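Local atomic coordinates of sensor protein CpxA (Vibrio parahaemolyticus, PDB entry 3V67), a protein that probably acts, through this periplasmic sensor domain, as a membrane-bound histidine kinase of a two-component system that uses ATP to phosphorylate a protein histidine. Residues A[19-22]-A[23-26]; A[25-28]-A[29-33]. One frame throughout, in Å; residues are numbered along the deposited sequence.

Contact 1 (A[19-22]-A[23-26]); sequences RIIE and TRDA
Arg24 lies beside Ile21, one turn further along helix 14-30, the long N-terminal helix that packs on the antiparallel sheet of this PAS-fold sensor domain. Arg24 CB sits over two carbonyls of the preceding turn, 3.3 Å from Ile20 O. CG stands anti to the backbone N (chi1 -169°), and the chain then bends at its second and third torsions. This double bend brings NE and NH2 round to the next residue, Asp25. The result is a side-on salt bridge of two hydrogen bonds to one oxygen: Arg24 NE and Arg24 NH2 each lie 2.7 Å from Asp25 OD1. NE meets OD1 nearly along its C-O axis, while NH2 comes from above the carboxylate plane. Both bonds are bent, with N-H...O angles near 131°, and OD1 is somewhat out of the guanidinium plane. Arg24 NH2 also passes the Ile21 side chain, with Ile21 CG2 coming to 3.6 Å at an oblique approach. The last nitrogen, NH1, is bonded to the carbonyl of Pro109 on strand 102-112. The guanidinium is thus held from two directions, which should limit its rotation.

Thr23 CG2 meets Arg19 CD at 3.9 Å, the two side chains crossing at about a right angle. Arg19 forms a long salt bridge to Glu22, with Arg19 NH1 3.6 Å from Glu22 OE1. Ile20 and Thr23 both pack on Met119, and Thr23 and Arg19 also touch Arg134 and Leu133 of the second subunit. Four i to i+4 backbone bonds carry the turn. The straightest joins Asp25 N to Ile21 O at 2.9 Å, with an N-H...O angle of 176°.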
ATOM      1  N   ARG A  19       6.874  12.476   1.564  1.00 37.70           N
ATOM      2  CA  ARG A  19       6.065  13.640   1.230  1.00 43.42           C
ATOM      3  C   ARG A  19       5.563  14.341   2.488  1.00 47.50           C
ATOM      4  O   ARG A  19       5.734  15.547   2.635  1.00 56.78           O
ATOM      5  CB  ARG A  19       4.885  13.245   0.348  1.00 54.62           C
ATOM      6  CG  ARG A  19       3.928  14.391   0.075  1.00 71.27           C
ATOM      7  CD  ARG A  19       4.621  15.524  -0.674  1.00 81.82           C
ATOM      8  NE  ARG A  19       4.347  15.480  -2.107  1.00 86.89           N
ATOM      9  CZ  ARG A  19       5.103  14.847  -2.999  1.00 85.85           C
ATOM     10  NH1 ARG A  19       6.192  14.198  -2.611  1.00 83.91           N
ATOM     11  NH2 ARG A  19       4.768  14.864  -4.281  1.00 86.28           N
ATOM     12  N   ILE A  20       4.953  13.573   3.386  1.00 39.77           N
ATOM     13  CA  ILE A  20       4.439  14.090   4.653  1.00 33.93           C
ATOM     14  C   ILE A  20       5.508  14.857   5.425  1.00 29.79           C
ATOM     15  O   ILE A  20       5.252  15.938   5.961  1.00 27.64           O
ATOM     16  CB  ILE A  20       3.898  12.950   5.538  1.00 30.36           C
ATOM     17  CG1 ILE A  20       2.642  12.342   4.912  1.00 26.63           C
ATOM     18  CG2 ILE A  20       3.596  13.449   6.943  1.00 39.05           C
ATOM     19  CD1 ILE A  20       2.118  11.130   5.650  1.00 27.15           C
ATOM     20  N   ILE A  21       6.709  14.288   5.474  1.00 33.09           N
ATOM     21  CA  ILE A  21       7.844  14.945   6.112  1.00 38.77           C
ATOM     22  C   ILE A  21       8.149  16.276   5.431  1.00 42.08           C
ATOM     23  O   ILE A  21       8.386  17.294   6.092  1.00 38.56           O
ATOM     24  CB  ILE A  21       9.095  14.045   6.077  1.00 38.80           C
ATOM     25  CG1 ILE A  21       8.889  12.828   6.979  1.00 35.17           C
ATOM     26  CG2 ILE A  21      10.331  14.816   6.507  1.00 44.55           C
ATOM     27  CD1 ILE A  21       8.525  13.188   8.408  1.00 32.22           C
ATOM     28  N   GLU A  22       8.124  16.260   4.101  1.00 46.44           N
ATOM     29  CA  GLU A  22       8.388  17.460   3.313  1.00 48.84           C
ATOM     30  C   GLU A  22       7.382  18.586   3.566  1.00 49.66           C
ATOM     31  O   GLU A  22       7.775  19.741   3.748  1.00 57.76           O
ATOM     32  CB  GLU A  22       8.462  17.118   1.824  1.00 49.30           C
ATOM     33  CG  GLU A  22       9.704  16.324   1.440  1.00 51.02           C
ATOM     34  CD  GLU A  22       9.660  15.817   0.011  1.00 56.49           C
ATOM     35  OE1 GLU A  22       8.612  15.978  -0.651  1.00 60.49           O
ATOM     36  OE2 GLU A  22      10.676  15.256  -0.449  1.00 54.87           O
ATOM     37  N   THR A  23       6.090  18.261   3.588  1.00 40.38           N
ATOM     38  CA  THR A  23       5.080  19.289   3.832  1.00 40.62           C
ATOM     39  C   THR A  23       5.071  19.717   5.296  1.00 37.46           C
ATOM     40  O   THR A  23       4.672  20.833   5.617  1.00 38.96           O
ATOM     41  CB  THR A  23       3.650  18.859   3.415  1.00 38.66           C
ATOM     42  OG1 THR A  23       2.934  18.371   4.555  1.00 41.23           O
ATOM     43  CG2 THR A  23       3.683  17.799   2.331  1.00 42.27           C
ATOM     44  N   ARG A  24       5.507  18.826   6.182  1.00 33.28           N
ATOM     45  CA  ARG A  24       5.657  19.173   7.590  1.00 27.73           C
ATOM     46  C   ARG A  24       6.722  20.254   7.717  1.00 38.83           C
ATOM     47  O   ARG A  24       6.469  21.320   8.281  1.00 37.39           O
ATOM     48  CB  ARG A  24       6.043  17.939   8.412  1.00 19.22           C
ATOM     49  CG  ARG A  24       5.966  18.111   9.933  1.00 18.04           C
ATOM     50  CD  ARG A  24       7.251  18.683  10.524  1.00 18.58           C
ATOM     51  NE  ARG A  24       8.443  18.160   9.861  1.00 28.35           N
ATOM     52  CZ  ARG A  24       9.093  17.060  10.229  1.00 32.81           C
ATOM     53  NH1 ARG A  24       8.674  16.345  11.264  1.00 34.98           N
ATOM     54  NH2 ARG A  24      10.164  16.669   9.554  1.00 29.78           N
ATOM     55  N   ASP A  25       7.910  19.967   7.188  1.00 38.71           N
ATOM     56  CA  ASP A  25       9.010  20.929   7.193  1.00 39.11           C
ATOM     57  C   ASP A  25       8.610  22.237   6.519  1.00 38.05           C
ATOM     58  O   ASP A  25       8.982  23.322   6.972  1.00 33.37           O
ATOM     59  CB  ASP A  25      10.244  20.339   6.503  1.00 41.53           C
ATOM     60  CG  ASP A  25      11.071  19.465   7.430  1.00 47.96           C
ATOM     61  OD1 ASP A  25      10.557  19.070   8.496  1.00 47.67           O
ATOM     62  OD2 ASP A  25      12.237  19.170   7.092  1.00 53.92           O
ATOM     63  N   ALA A  26       7.841  22.126   5.438  1.00 38.94           N
ATOM     64  CA  ALA A  26       7.389  23.299   4.694  1.00 43.35           C
ATOM     65  C   ALA A  26       6.448  24.175   5.516  1.00 40.47           C
ATOM     66  O   ALA A  26       6.596  25.395   5.546  1.00 50.40           O
ATOM     67  CB  ALA A  26       6.719  22.877   3.400  1.00 49.17           C
TER

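Contact 2 (A[25-28]-A[29-33]); sequences DAIQ and NKYSK
Ile27 and Tyr31 make the apolar contact at the C-terminal end of helix 14-30, where the first helix of the PAS-fold domain gives way to a turn. Ile27 CG2 lies 4.0 Å from Tyr31 CD1. The ring also brings its edge to the carbonyl of the same isoleucine, with Tyr31 CD1 3.2 Å from Ile27 O and the oxygen near the ring plane. Tyr31 CG is anti to its own carbonyl carbon (chi1 -59°), which sends the ring outward from the helix with its CD1 edge leaning back toward Ile27. Both residues are buried, and this side is tightly packed. Ile27 rests on Ile110 and Leu112 of strand 102-112, and Tyr31 on Ile40, Arg43 and Val44 of helix 37-46. The phenol OH is bonded to the main-chain O of Asp137 of the second subunit.

The other side is looser. Asn29, Lys30 and Ser32 are exposed, and Asn29 ND2 comes no nearer than 3.8 Å to Asp25 O. Lys30 only lays its CG over one face of the Tyr31 ring, and its extended chain runs on away from the contact. Gln28 is partly exposed, and its OE1 is bonded to Val111 N on the sheet.

The backbone bonds follow the helix to its end. Asn29 N and Lys30 N each lie 2.9 Å from their acceptors, Asp25 O and Ala26 O. The last is longer, with Tyr31 N 3.2 Å from Ile27 O, and Tyr31 is the first residue to leave helical angles. Beyond it the side chain of Ser32 turns back, with Ser32 OG giving a hydrogen bond to Asn29 O at 3.2 Å.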
ATOM      1  N   ASP A  25       7.910  19.967   7.188  1.00 38.71           N
ATOM      2  CA  ASP A  25       9.010  20.929   7.193  1.00 39.11           C
ATOM      3  C   ASP A  25       8.610  22.237   6.519  1.00 38.05           C
ATOM      4  O   ASP A  25       8.982  23.322   6.972  1.00 33.37           O
ATOM      5  CB  ASP A  25      10.244  20.339   6.503  1.00 41.53           C
ATOM      6  CG  ASP A  25      11.071  19.465   7.430  1.00 47.96           C
ATOM      7  OD1 ASP A  25      10.557  19.070   8.496  1.00 47.67           O
ATOM      8  OD2 ASP A  25      12.237  19.170   7.092  1.00 53.92           O
ATOM      9  N   ALA A  26       7.841  22.126   5.438  1.00 38.94           N
ATOM     10  CA  ALA A  26       7.389  23.299   4.694  1.00 43.35           C
ATOM     11  C   ALA A  26       6.448  24.175   5.516  1.00 40.47           C
ATOM     12  O   ALA A  26       6.596  25.395   5.546  1.00 50.40           O
ATOM     13  CB  ALA A  26       6.719  22.877   3.400  1.00 49.17           C
ATOM     14  N   ILE A  27       5.478  23.546   6.174  1.00 38.94           N
ATOM     15  CA  ILE A  27       4.539  24.259   7.036  1.00 39.40           C
ATOM     16  C   ILE A  27       5.281  24.898   8.207  1.00 41.35           C
ATOM     17  O   ILE A  27       4.986  26.031   8.605  1.00 38.39           O
ATOM     18  CB  ILE A  27       3.424  23.321   7.554  1.00 32.76           C
ATOM     19  CG1 ILE A  27       2.461  22.962   6.419  1.00 22.32           C
ATOM     20  CG2 ILE A  27       2.659  23.963   8.698  1.00 17.18           C
ATOM     21  CD1 ILE A  27       1.260  22.143   6.865  1.00 20.67           C
ATOM     22  N   GLN A  28       6.256  24.168   8.742  1.00 42.05           N
ATOM     23  CA  GLN A  28       7.100  24.671   9.817  1.00 40.39           C
ATOM     24  C   GLN A  28       7.852  25.928   9.400  1.00 48.16           C
ATOM     25  O   GLN A  28       7.927  26.896  10.153  1.00 52.82           O
ATOM     26  CB  GLN A  28       8.096  23.598  10.263  1.00 26.76           C
ATOM     27  CG  GLN A  28       7.678  22.833  11.499  1.00 25.56           C
ATOM     28  CD  GLN A  28       8.692  21.791  11.910  1.00 34.24           C
ATOM     29  OE1 GLN A  28       8.571  21.175  12.968  1.00 39.45           O
ATOM     30  NE2 GLN A  28       9.708  21.593  11.078  1.00 40.45           N
ATOM     31  N   ASN A  29       8.411  25.907   8.196  1.00 51.44           N
ATOM     32  CA  ASN A  29       9.186  27.040   7.705  1.00 58.25           C
ATOM     33  C   ASN A  29       8.335  28.230   7.278  1.00 59.43           C
ATOM     34  O   ASN A  29       8.756  29.380   7.410  1.00 72.24           O
ATOM     35  CB  ASN A  29      10.111  26.612   6.563  1.00 60.89           C
ATOM     36  CG  ASN A  29      11.521  26.334   7.037  1.00 65.54           C
ATOM     37  OD1 ASN A  29      12.015  26.983   7.961  1.00 63.44           O
ATOM     38  ND2 ASN A  29      12.180  25.364   6.410  1.00 68.93           N
ATOM     39  N   LYS A  30       7.139  27.954   6.770  1.00 43.79           N
ATOM     40  CA  LYS A  30       6.245  29.014   6.323  1.00 35.69           C
ATOM     41  C   LYS A  30       5.752  29.869   7.485  1.00 41.18           C
ATOM     42  O   LYS A  30       5.699  31.097   7.388  1.00 48.15           O
ATOM     43  CB  LYS A  30       5.049  28.434   5.570  1.00 32.54           C
ATOM     44  CG  LYS A  30       3.993  29.472   5.238  1.00 37.59           C
ATOM     45  CD  LYS A  30       2.961  28.940   4.265  1.00 42.81           C
ATOM     46  CE  LYS A  30       1.965  30.027   3.896  1.00 47.26           C
ATOM     47  NZ  LYS A  30       1.012  29.573   2.851  1.00 56.58           N
ATOM     48  N   TYR A  31       5.401  29.216   8.586  1.00 42.82           N
ATOM     49  CA  TYR A  31       4.820  29.911   9.727  1.00 43.50           C
ATOM     50  C   TYR A  31       5.799  30.058  10.884  1.00 45.87           C
ATOM     51  O   TYR A  31       5.390  30.162  12.040  1.00 41.63           O
ATOM     52  CB  TYR A  31       3.559  29.186  10.195  1.00 36.24           C
ATOM     53  CG  TYR A  31       2.504  29.089   9.122  1.00 30.01           C
ATOM     54  CD1 TYR A  31       2.395  27.955   8.327  1.00 42.01           C
ATOM     55  CD2 TYR A  31       1.628  30.137   8.891  1.00 30.48           C
ATOM     56  CE1 TYR A  31       1.433  27.866   7.339  1.00 47.06           C
ATOM     57  CE2 TYR A  31       0.664  30.061   7.907  1.00 44.26           C
ATOM     58  CZ  TYR A  31       0.569  28.923   7.133  1.00 51.55           C
ATOM     59  OH  TYR A  31      -0.392  28.847   6.151  1.00 59.24           O
ATOM     60  N   SER A  32       7.089  30.073  10.567  1.00 51.90           N
ATOM     61  CA  SER A  32       8.125  30.206  11.585  1.00 54.45           C
ATOM     62  C   SER A  32       8.052  31.569  12.267  1.00 57.84           C
ATOM     63  O   SER A  32       8.478  31.730  13.411  1.00 59.36           O
ATOM     64  CB  SER A  32       9.511  29.995  10.972  1.00 54.27           C
ATOM     65  OG  SER A  32       9.772  30.953   9.959  1.00 55.03           O
ATOM     66  N   LYS A  33       7.505  32.547  11.554  1.00 55.36           N
ATOM     67  CA  LYS A  33       7.379  33.899  12.080  1.00 64.41           C
ATOM     68  C   LYS A  33       6.204  34.034  13.044  1.00 61.49           C
ATOM     69  O   LYS A  33       6.235  34.858  13.958  1.00 62.70           O
ATOM     70  CB  LYS A  33       7.228  34.898  10.932  1.00 74.81           C
ATOM     71  CG  LYS A  33       6.258  34.449   9.846  1.00 77.61           C
ATOM     72  CD  LYS A  33       5.817  35.622   8.986  1.00 84.20           C
ATOM     73  CE  LYS A  33       7.010  36.400   8.453  1.00 86.67           C
ATOM     74  NZ  LYS A  33       7.132  36.283   6.974  1.00 86.14           N
TER

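In the fold
After the short strand 10-11 the chain enters helix 14-30, which carries both contacts. Contact 1 comes first, in the body of the helix. Contact 2 follows and runs off its C-terminal end. Both are local, so neither closes a long loop. They do not nest or cross but overlap at Asp25 and Ala26, and their centres are 10 Å apart. Contact 1 joins the helix to strands 102-112 and 115-124. Contact 2 stays with strand 102-112 and adds helix 37-46, the next helix along the chain. Both also touch the second subunit, near its C terminus, so the same helix faces sheet and dimer partner.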